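Local coordinates for RNA-binding protein with serine-rich domain 1 (Homo sapiens, PDB 4A8X), which acts as an auxiliary component of the exon junction complex deposited at mRNA splice junctions, its RNA recognition motif being required to form the ASAP complex, at residues A[6-12]-A[48-54]. Numbering follows the deposited sequence.
Sequences KVHIGRL and GYAYVEF
The imidazole of H8 presents its edge to one face of the Y51 ring: CD2 of H8 lies 3.7 Å from CZ of Y51, and the planes stand at 74°, an edge-to-face pair. Y49 meets the same imidazole differently, its plane near parallel to that of H8 (25°) but laterally displaced, with little of one ring above the other; H8 NE2 lies 3.6 Å from Y49 CB. The H8 side chain swings away from its own amide, which brings CD2 to Y51 and NE2 to Y49. F54 carries V52 CG1 over one face and V7 CG2 at its edge, 4.2 Å from CE2. This apolar side also holds I9 and the L12 CD1–A50 CB contact (4.0 Å), and is covered by helices 18-26 and 57-67.

Between the faces, V7 pairs with V52 and I9 with A50 through reciprocal backbone hydrogen bonds, the straightest being I9 N to A50 O (2.7 Å, 177°). Past the strand end, L12 N still bonds to G48 O (3.0 Å), from above the carbonyl plane. K6 NZ stays 4.8 Å from E53 OE2 and bonds instead to the A84 carbonyl.

In these central RRM strands VHIGRL is RNP2 and GYAYVEF belongs to RNP1, with H8, Y49 and Y51 at their aromatic positions. The chemistry is two-sided: an apolar core under the helices, and a partly exposed aromatic cluster consistent with an RNA-stacking surface.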
loop_
_atom_site.group_PDB
_atom_site.type_symbol
_atom_site.label_atom_id
_atom_site.label_comp_id
_atom_site.label_asym_id
_atom_site.label_seq_id
_atom_site.Cartn_x
_atom_site.Cartn_y
_atom_site.Cartn_z
ATOM N N LYS A 6 22.328 -12.608 -4.242
ATOM C CA LYS A 6 21.547 -11.398 -4.503
ATOM C C LYS A 6 20.158 -11.761 -5.018
ATOM O O LYS A 6 20.020 -12.646 -5.862
ATOM C CB LYS A 6 22.278 -10.524 -5.512
ATOM C CG LYS A 6 21.606 -9.142 -5.729
ATOM C CD LYS A 6 22.245 -8.380 -6.929
ATOM C CE LYS A 6 23.723 -8.162 -6.760
ATOM N NZ LYS A 6 24.336 -7.597 -7.996
ATOM N N VAL A 7 19.136 -11.074 -4.537
ATOM C CA VAL A 7 17.765 -11.331 -4.976
ATOM C C VAL A 7 17.065 -10.030 -5.440
ATOM O O VAL A 7 17.301 -8.953 -4.863
ATOM C CB VAL A 7 16.911 -11.989 -3.852
ATOM C CG1 VAL A 7 17.608 -13.268 -3.268
ATOM C CG2 VAL A 7 16.614 -11.014 -2.752
ATOM N N HIS A 8 16.225 -10.143 -6.477
ATOM C CA HIS A 8 15.377 -9.027 -6.941
ATOM C C HIS A 8 13.995 -9.200 -6.308
ATOM O O HIS A 8 13.387 -10.273 -6.382
ATOM C CB HIS A 8 15.266 -9.047 -8.475
ATOM C CG HIS A 8 14.320 -8.027 -9.041
ATOM N ND1 HIS A 8 12.968 -8.255 -9.160
ATOM C CD2 HIS A 8 14.539 -6.787 -9.546
ATOM C CE1 HIS A 8 12.391 -7.201 -9.728
ATOM N NE2 HIS A 8 13.319 -6.290 -9.962
ATOM N N ILE A 9 13.517 -8.165 -5.664
ATOM C CA ILE A 9 12.169 -8.136 -5.104
ATOM C C ILE A 9 11.277 -7.228 -5.954
ATOM O O ILE A 9 11.603 -6.059 -6.155
ATOM C CB ILE A 9 12.180 -7.565 -3.660
ATOM C CG1 ILE A 9 13.202 -8.290 -2.786
ATOM C CG2 ILE A 9 10.795 -7.617 -3.045
ATOM C CD1 ILE A 9 13.086 -9.829 -2.803
ATOM N N GLY A 10 10.158 -7.769 -6.442
ATOM C CA GLY A 10 9.290 -7.057 -7.370
ATOM C C GLY A 10 7.887 -6.833 -6.816
ATOM O O GLY A 10 7.474 -7.484 -5.849
ATOM N N ARG A 11 7.167 -5.910 -7.445
ATOM C CA ARG A 11 5.774 -5.591 -7.097
ATOM C C ARG A 11 5.632 -4.929 -5.716
ATOM O O ARG A 11 4.681 -5.168 -4.989
ATOM C CB ARG A 11 4.906 -6.855 -7.180
ATOM C CG ARG A 11 4.742 -7.459 -8.595
ATOM C CD ARG A 11 3.841 -6.588 -9.519
ATOM N NE ARG A 11 2.454 -6.446 -9.031
ATOM C CZ ARG A 11 1.641 -5.415 -9.304
ATOM N NH1 ARG A 11 2.050 -4.406 -10.072
ATOM N NH2 ARG A 11 0.411 -5.380 -8.788
ATOM N N LEU A 12 6.585 -4.093 -5.361
ATOM C CA LEU A 12 6.524 -3.370 -4.109
ATOM C C LEU A 12 5.544 -2.227 -4.286
ATOM O O LEU A 12 5.653 -1.479 -5.277
ATOM C CB LEU A 12 7.915 -2.822 -3.751
ATOM C CG LEU A 12 9.007 -3.863 -3.438
ATOM C CD1 LEU A 12 10.369 -3.216 -3.058
ATOM C CD2 LEU A 12 8.556 -4.791 -2.288
ATOM N N GLY A 48 9.333 0.582 -7.469
ATOM C CA GLY A 48 8.517 -0.596 -7.199
ATOM C C GLY A 48 9.291 -1.903 -7.121
ATOM O O GLY A 48 8.702 -2.974 -7.155
ATOM N N TYR A 49 10.615 -1.805 -7.001
ATOM C CA TYR A 49 11.429 -2.987 -6.822
ATOM C C TYR A 49 12.700 -2.689 -6.008
ATOM O O TYR A 49 13.057 -1.523 -5.812
ATOM C CB TYR A 49 11.780 -3.584 -8.164
ATOM C CG TYR A 49 12.705 -2.751 -9.014
ATOM C CD1 TYR A 49 14.074 -2.804 -8.843
ATOM C CD2 TYR A 49 12.189 -1.894 -9.986
ATOM C CE1 TYR A 49 14.930 -2.023 -9.643
ATOM C CE2 TYR A 49 13.019 -1.126 -10.786
ATOM C CZ TYR A 49 14.388 -1.192 -10.609
ATOM O OH TYR A 49 15.196 -0.417 -11.403
ATOM N N ALA A 50 13.353 -3.755 -5.527
ATOM C CA ALA A 50 14.612 -3.631 -4.803
ATOM C C ALA A 50 15.522 -4.830 -5.077
ATOM O O ALA A 50 15.042 -5.934 -5.348
ATOM C CB ALA A 50 14.363 -3.521 -3.300
ATOM N N TYR A 51 16.834 -4.613 -5.006
ATOM C CA TYR A 51 17.757 -5.745 -4.942
ATOM C C TYR A 51 18.273 -5.860 -3.515
ATOM O O TYR A 51 18.588 -4.847 -2.860
ATOM C CB TYR A 51 18.923 -5.572 -5.898
ATOM C CG TYR A 51 18.553 -5.523 -7.346
ATOM C CD1 TYR A 51 18.565 -6.677 -8.120
ATOM C CD2 TYR A 51 18.214 -4.327 -7.954
ATOM C CE1 TYR A 51 18.248 -6.636 -9.479
ATOM C CE2 TYR A 51 17.907 -4.271 -9.326
ATOM C CZ TYR A 51 17.926 -5.446 -10.068
ATOM O OH TYR A 51 17.613 -5.441 -11.402
ATOM N N VAL A 52 18.327 -7.090 -3.022
ATOM C CA VAL A 52 18.876 -7.366 -1.700
ATOM C C VAL A 52 19.987 -8.430 -1.809
ATOM O O VAL A 52 19.773 -9.514 -2.364
ATOM C CB VAL A 52 17.764 -7.816 -0.717
ATOM C CG1 VAL A 52 18.352 -8.160 0.631
ATOM C CG2 VAL A 52 16.709 -6.683 -0.558
ATOM N N GLU A 53 21.170 -8.112 -1.297
ATOM C CA GLU A 53 22.284 -9.062 -1.325
ATOM C C GLU A 53 22.580 -9.522 0.083
ATOM O O GLU A 53 22.812 -8.696 0.968
ATOM C CB GLU A 53 23.530 -8.431 -1.954
ATOM C CG GLU A 53 24.726 -9.343 -1.864
ATOM C CD GLU A 53 25.910 -8.850 -2.652
ATOM O OE1 GLU A 53 26.706 -8.067 -2.093
ATOM O OE2 GLU A 53 26.054 -9.269 -3.825
ATOM N N PHE A 54 22.569 -10.839 0.278
ATOM C CA PHE A 54 22.822 -11.434 1.577
ATOM C C PHE A 54 24.289 -11.841 1.679
ATOM O O PHE A 54 25.023 -11.830 0.687
ATOM C CB PHE A 54 21.939 -12.647 1.801
ATOM C CG PHE A 54 20.483 -12.319 1.943
ATOM C CD1 PHE A 54 19.960 -11.944 3.192
ATOM C CD2 PHE A 54 19.631 -12.376 0.841
ATOM C CE1 PHE A 54 18.614 -11.639 3.335
ATOM C CE2 PHE A 54 18.272 -12.036 0.961
ATOM C CZ PHE A 54 17.756 -11.671 2.227
#